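Local structure of polyketide synthase/nonribosomal peptide synthetase hybrid RzxB (Pseudomonas fluorescens, 5IL6) at residues M56-L68 and L101-I115. The protein probably dehydrates beta-hydroxyacyl intermediates through its dehydratase domain during assembly of the macrolide rhizoxin on a trans-AT polyketide synthase line. Residues are numbered along the deposited sequence; the frame is centred on the assembly and turned at random.
Sequences MIVMIQAALTDAL and LELSMPAAGDYRIGI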
loop_
_atom_site.group_PDB
_atom_site.type_symbol
_atom_site.label_atom_id
_atom_site.label_comp_id
_atom_site.label_asym_id
_atom_site.label_seq_id
_atom_site.Cartn_x
_atom_site.Cartn_y
_atom_site.Cartn_z
ATOM N N MET A 56 1.642 5.570 0.182
ATOM C CA MET A 56 2.277 6.115 1.374
ATOM C C MET A 56 3.200 5.091 2.023
ATOM O O MET A 56 4.237 5.461 2.581
ATOM C CB MET A 56 1.213 6.587 2.359
ATOM C CG MET A 56 0.377 7.730 1.809
ATOM S SD MET A 56 -0.742 8.452 3.016
ATOM C CE MET A 56 -1.913 9.259 1.927
ATOM N N ILE A 57 2.863 3.803 1.932
ATOM C CA ILE A 57 3.772 2.761 2.404
ATOM C C ILE A 57 5.070 2.801 1.610
ATOM O O ILE A 57 6.168 2.704 2.171
ATOM C CB ILE A 57 3.096 1.381 2.314
ATOM C CG1 ILE A 57 1.988 1.267 3.364
ATOM C CG2 ILE A 57 4.123 0.258 2.478
ATOM C CD1 ILE A 57 1.123 0.031 3.219
ATOM N N VAL A 58 4.961 2.924 0.287
ATOM C CA VAL A 58 6.151 2.985 -0.556
ATOM C C VAL A 58 6.977 4.218 -0.216
ATOM O O VAL A 58 8.212 4.179 -0.224
ATOM C CB VAL A 58 5.748 2.964 -2.042
ATOM C CG1 VAL A 58 6.956 3.220 -2.937
ATOM C CG2 VAL A 58 5.091 1.635 -2.392
ATOM N N MET A 59 6.310 5.332 0.080
ATOM C CA MET A 59 7.034 6.544 0.442
ATOM C C MET A 59 7.823 6.348 1.728
ATOM O O MET A 59 8.957 6.825 1.848
ATOM C CB MET A 59 6.048 7.698 0.575
ATOM C CG MET A 59 6.683 9.063 0.803
ATOM S SD MET A 59 5.466 10.392 0.931
ATOM C CE MET A 59 4.262 9.883 -0.294
ATOM N N ILE A 60 7.240 5.652 2.703
ATOM C CA ILE A 60 7.960 5.357 3.938
ATOM C C ILE A 60 9.161 4.470 3.647
ATOM O O ILE A 60 10.260 4.695 4.169
ATOM C CB ILE A 60 7.015 4.708 4.965
ATOM C CG1 ILE A 60 5.912 5.696 5.355
ATOM C CG2 ILE A 60 7.791 4.256 6.202
ATOM C CD1 ILE A 60 4.812 5.096 6.211
ATOM N N GLN A 61 8.972 3.449 2.808
ATOM C CA GLN A 61 10.074 2.560 2.459
ATOM C C GLN A 61 11.194 3.321 1.759
ATOM O O GLN A 61 12.376 3.119 2.060
ATOM C CB GLN A 61 9.562 1.418 1.579
ATOM C CG GLN A 61 8.600 0.477 2.297
ATOM C CD GLN A 61 7.867 -0.458 1.354
ATOM O OE1 GLN A 61 7.774 -0.204 0.154
ATOM N NE2 GLN A 61 7.344 -1.552 1.896
ATOM N N ALA A 62 10.843 4.205 0.824
ATOM C CA ALA A 62 11.856 4.998 0.136
ATOM C C ALA A 62 12.576 5.931 1.104
ATOM O O ALA A 62 13.801 6.077 1.044
ATOM C CB ALA A 62 11.214 5.796 -0.998
ATOM N N ALA A 63 11.826 6.579 1.999
ATOM C CA ALA A 63 12.436 7.518 2.935
ATOM C C ALA A 63 13.391 6.803 3.878
ATOM O O ALA A 63 14.502 7.282 4.131
ATOM C CB ALA A 63 11.351 8.248 3.726
ATOM N N LEU A 64 12.975 5.654 4.413
ATOM C CA LEU A 64 13.848 4.911 5.312
ATOM C C LEU A 64 15.103 4.442 4.591
ATOM O O LEU A 64 16.211 4.524 5.136
ATOM C CB LEU A 64 13.104 3.714 5.903
ATOM C CG LEU A 64 13.162 3.572 7.425
ATOM C CD1 LEU A 64 14.592 3.710 7.958
ATOM C CD2 LEU A 64 12.234 4.587 8.056
ATOM N N THR A 65 14.946 3.936 3.367
ATOM C CA THR A 65 16.097 3.464 2.604
ATOM C C THR A 65 17.096 4.589 2.368
ATOM O O THR A 65 18.312 4.377 2.447
ATOM C CB THR A 65 15.626 2.871 1.277
ATOM O OG1 THR A 65 14.764 1.754 1.532
ATOM C CG2 THR A 65 16.814 2.415 0.431
ATOM N N ASP A 66 16.604 5.794 2.069
ATOM C CA ASP A 66 17.498 6.931 1.881
ATOM C C ASP A 66 18.176 7.318 3.190
ATOM O O ASP A 66 19.390 7.553 3.225
ATOM C CB ASP A 66 16.718 8.118 1.313
ATOM C CG ASP A 66 17.622 9.238 0.838
ATOM O OD1 ASP A 66 18.219 9.096 -0.249
ATOM O OD2 ASP A 66 17.739 10.257 1.549
ATOM N N ALA A 67 17.409 7.376 4.281
ATOM C CA ALA A 67 17.976 7.777 5.564
ATOM C C ALA A 67 19.026 6.787 6.055
ATOM O O ALA A 67 19.923 7.164 6.816
ATOM C CB ALA A 67 16.859 7.927 6.598
ATOM N N LEU A 68 18.941 5.527 5.633
ATOM C CA LEU A 68 19.906 4.508 6.024
ATOM C C LEU A 68 21.146 4.477 5.135
ATOM O O LEU A 68 21.966 3.562 5.272
ATOM C CB LEU A 68 19.236 3.131 6.030
ATOM C CG LEU A 68 18.293 2.880 7.207
ATOM C CD1 LEU A 68 17.397 1.679 6.944
ATOM C CD2 LEU A 68 19.103 2.663 8.481
ATOM N N LEU A 101 7.050 14.251 4.473
ATOM C CA LEU A 101 7.302 13.081 5.310
ATOM C C LEU A 101 8.380 13.439 6.319
ATOM O O LEU A 101 9.488 13.826 5.934
ATOM C CB LEU A 101 7.733 11.871 4.475
ATOM C CG LEU A 101 7.902 10.542 5.231
ATOM C CD1 LEU A 101 7.647 9.375 4.291
ATOM C CD2 LEU A 101 9.284 10.398 5.865
ATOM N N GLU A 102 8.055 13.314 7.603
ATOM C CA GLU A 102 8.998 13.576 8.684
ATOM C C GLU A 102 9.470 12.258 9.279
ATOM O O GLU A 102 8.657 11.374 9.562
ATOM C CB GLU A 102 8.365 14.444 9.771
ATOM C CG GLU A 102 8.454 15.933 9.496
ATOM C CD GLU A 102 7.745 16.767 10.551
ATOM O OE1 GLU A 102 7.427 16.227 11.631
ATOM O OE2 GLU A 102 7.508 17.966 10.300
ATOM N N LEU A 103 10.783 12.138 9.465
ATOM C CA LEU A 103 11.405 10.921 9.973
ATOM C C LEU A 103 12.250 11.275 11.187
ATOM O O LEU A 103 13.145 12.120 11.097
ATOM C CB LEU A 103 12.265 10.263 8.891
ATOM C CG LEU A 103 12.609 8.778 9.033
ATOM C CD1 LEU A 103 13.240 8.294 7.738
ATOM C CD2 LEU A 103 13.540 8.510 10.205
ATOM N N SER A 104 11.975 10.621 12.311
ATOM C CA SER A 104 12.737 10.819 13.534
ATOM C C SER A 104 13.141 9.463 14.095
ATOM O O SER A 104 12.633 8.416 13.684
ATOM C CB SER A 104 11.936 11.612 14.575
ATOM O OG SER A 104 10.737 10.939 14.918
ATOM N N MET A 105 14.077 9.492 15.039
ATOM C CA MET A 105 14.592 8.280 15.674
ATOM C C MET A 105 14.713 8.546 17.166
ATOM O O MET A 105 15.803 8.828 17.680
ATOM C CB MET A 105 15.935 7.867 15.069
ATOM C CG MET A 105 16.334 6.446 15.414
ATOM S SD MET A 105 17.976 5.986 14.844
ATOM C CE MET A 105 19.004 7.031 15.876
ATOM N N PRO A 106 13.599 8.478 17.900
ATOM C CA PRO A 106 13.667 8.763 19.344
ATOM C C PRO A 106 14.577 7.812 20.100
ATOM O O PRO A 106 15.097 8.178 21.161
ATOM C CB PRO A 106 12.208 8.635 19.808
ATOM C CG PRO A 106 11.373 8.601 18.577
ATOM C CD PRO A 106 12.233 8.185 17.437
ATOM N N ALA A 107 14.778 6.598 19.593
ATOM C CA ALA A 107 15.703 5.648 20.192
ATOM C C ALA A 107 16.401 4.877 19.082
ATOM O O ALA A 107 15.894 4.765 17.963
ATOM C CB ALA A 107 14.988 4.683 21.147
ATOM N N ALA A 108 17.569 4.327 19.412
ATOM C CA ALA A 108 18.382 3.631 18.422
ATOM C C ALA A 108 17.560 2.577 17.691
ATOM O O ALA A 108 16.945 1.705 18.311
ATOM C CB ALA A 108 19.590 2.984 19.101
ATOM N N GLY A 109 17.549 2.669 16.362
ATOM C CA GLY A 109 16.832 1.716 15.536
ATOM C C GLY A 109 15.326 1.796 15.616
ATOM O O GLY A 109 14.645 0.951 15.027
ATOM N N ASP A 110 14.779 2.782 16.322
ATOM C CA ASP A 110 13.335 2.945 16.484
ATOM C C ASP A 110 12.930 4.235 15.778
ATOM O O ASP A 110 13.127 5.333 16.307
ATOM C CB ASP A 110 12.960 2.963 17.963
ATOM C CG ASP A 110 11.518 3.370 18.199
ATOM O OD1 ASP A 110 10.684 3.185 17.288
ATOM O OD2 ASP A 110 11.221 3.872 19.304
ATOM N N TYR A 111 12.354 4.099 14.587
ATOM C CA TYR A 111 12.025 5.234 13.736
ATOM C C TYR A 111 10.535 5.552 13.796
ATOM O O TYR A 111 9.696 4.652 13.898
ATOM C CB TYR A 111 12.438 4.952 12.292
ATOM C CG TYR A 111 13.840 4.398 12.181
ATOM C CD1 TYR A 111 14.949 5.217 12.370
ATOM C CD2 TYR A 111 14.058 3.052 11.907
ATOM C CE1 TYR A 111 16.233 4.713 12.277
ATOM C CE2 TYR A 111 15.338 2.538 11.813
ATOM C CZ TYR A 111 16.423 3.372 12.002
ATOM O OH TYR A 111 17.701 2.863 11.911
ATOM N N ARG A 112 10.219 6.844 13.727
ATOM C CA ARG A 112 8.849 7.342 13.722
ATOM C C ARG A 112 8.639 8.180 12.471
ATOM O O ARG A 112 9.483 9.017 12.133
ATOM C CB ARG A 112 8.565 8.173 14.979
ATOM C CG ARG A 112 8.870 7.438 16.270
ATOM C CD ARG A 112 7.942 6.248 16.465
ATOM N NE ARG A 112 8.352 5.423 17.598
ATOM C CZ ARG A 112 7.884 5.531 18.839
ATOM N NH1 ARG A 112 6.956 6.431 19.141
ATOM N NH2 ARG A 112 8.343 4.720 19.782
ATOM N N ILE A 113 7.515 7.958 11.791
ATOM C CA ILE A 113 7.213 8.639 10.539
ATOM C C ILE A 113 5.852 9.316 10.632
ATOM O O ILE A 113 4.897 8.751 11.177
ATOM C CB ILE A 113 7.236 7.666 9.344
ATOM C CG1 ILE A 113 8.617 7.024 9.217
ATOM C CG2 ILE A 113 6.852 8.395 8.058
ATOM C CD1 ILE A 113 8.708 5.662 9.870
ATOM N N GLY A 114 5.771 10.515 10.083
ATOM C CA GLY A 114 4.492 11.165 9.846
ATOM C C GLY A 114 4.466 11.763 8.458
ATOM O O GLY A 114 5.447 12.349 8.004
ATOM N N ILE A 115 3.332 11.598 7.782
ATOM C CA ILE A 115 3.112 12.145 6.447
ATOM C C ILE A 115 1.960 13.132 6.540
ATOM O O ILE A 115 0.884 12.787 7.042
ATOM C CB ILE A 115 2.805 11.040 5.419
ATOM C CG1 ILE A 115 3.974 10.053 5.337
ATOM C CG2 ILE A 115 2.510 11.647 4.045
ATOM C CD1 ILE A 115 3.712 8.845 4.452
#
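Ile60 and Leu64, one helical turn apart, meet the side chains of the hairpin 101-115 in an almost entirely apolar packing of helix on sheet. Ile60 directs CG1 between two isoleucines of strand 110-115, 3.9 Å from Ile113 CG2 and equally near Ile115 CD1, while its other branch, CG2, lies against Ile113 CD1. Met59 and Leu101 run alongside one another, pointing opposite ways, with CG of the methionine 3.6 Å from Leu101 CD1; chi1 of -174° sets that CG beside the carbonyl carbon, on the side of the helix where Leu101 CD1 rests, also near Met59 O. The methyl groups of Ala63 and Ala67 meet leucine branches of strand 101-105: Ala63 CB sits 3.7 Å from Leu101 CD2, and Ala67 CB 3.8 Å from Leu103 CD1.

A CH-pi contact lies toward the more exposed end of the interface. Leu64 CD1 stands over one face of the Tyr111 ring, displaced toward the rim, 4.2 Å from its centroid and 16° off the normal, while CD2 turns to Leu103 and Ile113. Beyond the helix end, Leu68 CD2 approaches Tyr111 OH at 3.7 Å.

The helix axis runs at 49° to strand 101-105, which pairs antiparallel with strand 110-115. Strands 27-32 and 124-135 flank this hairpin, adding Tyr29 beside Ala67 and Leu101, and Ala132 beside Leu64 and Ile113; Ile80 of strand 77-85 also packs on Ile60, so the antiparallel sheet curls around helix 53-67 as in the hotdog fold.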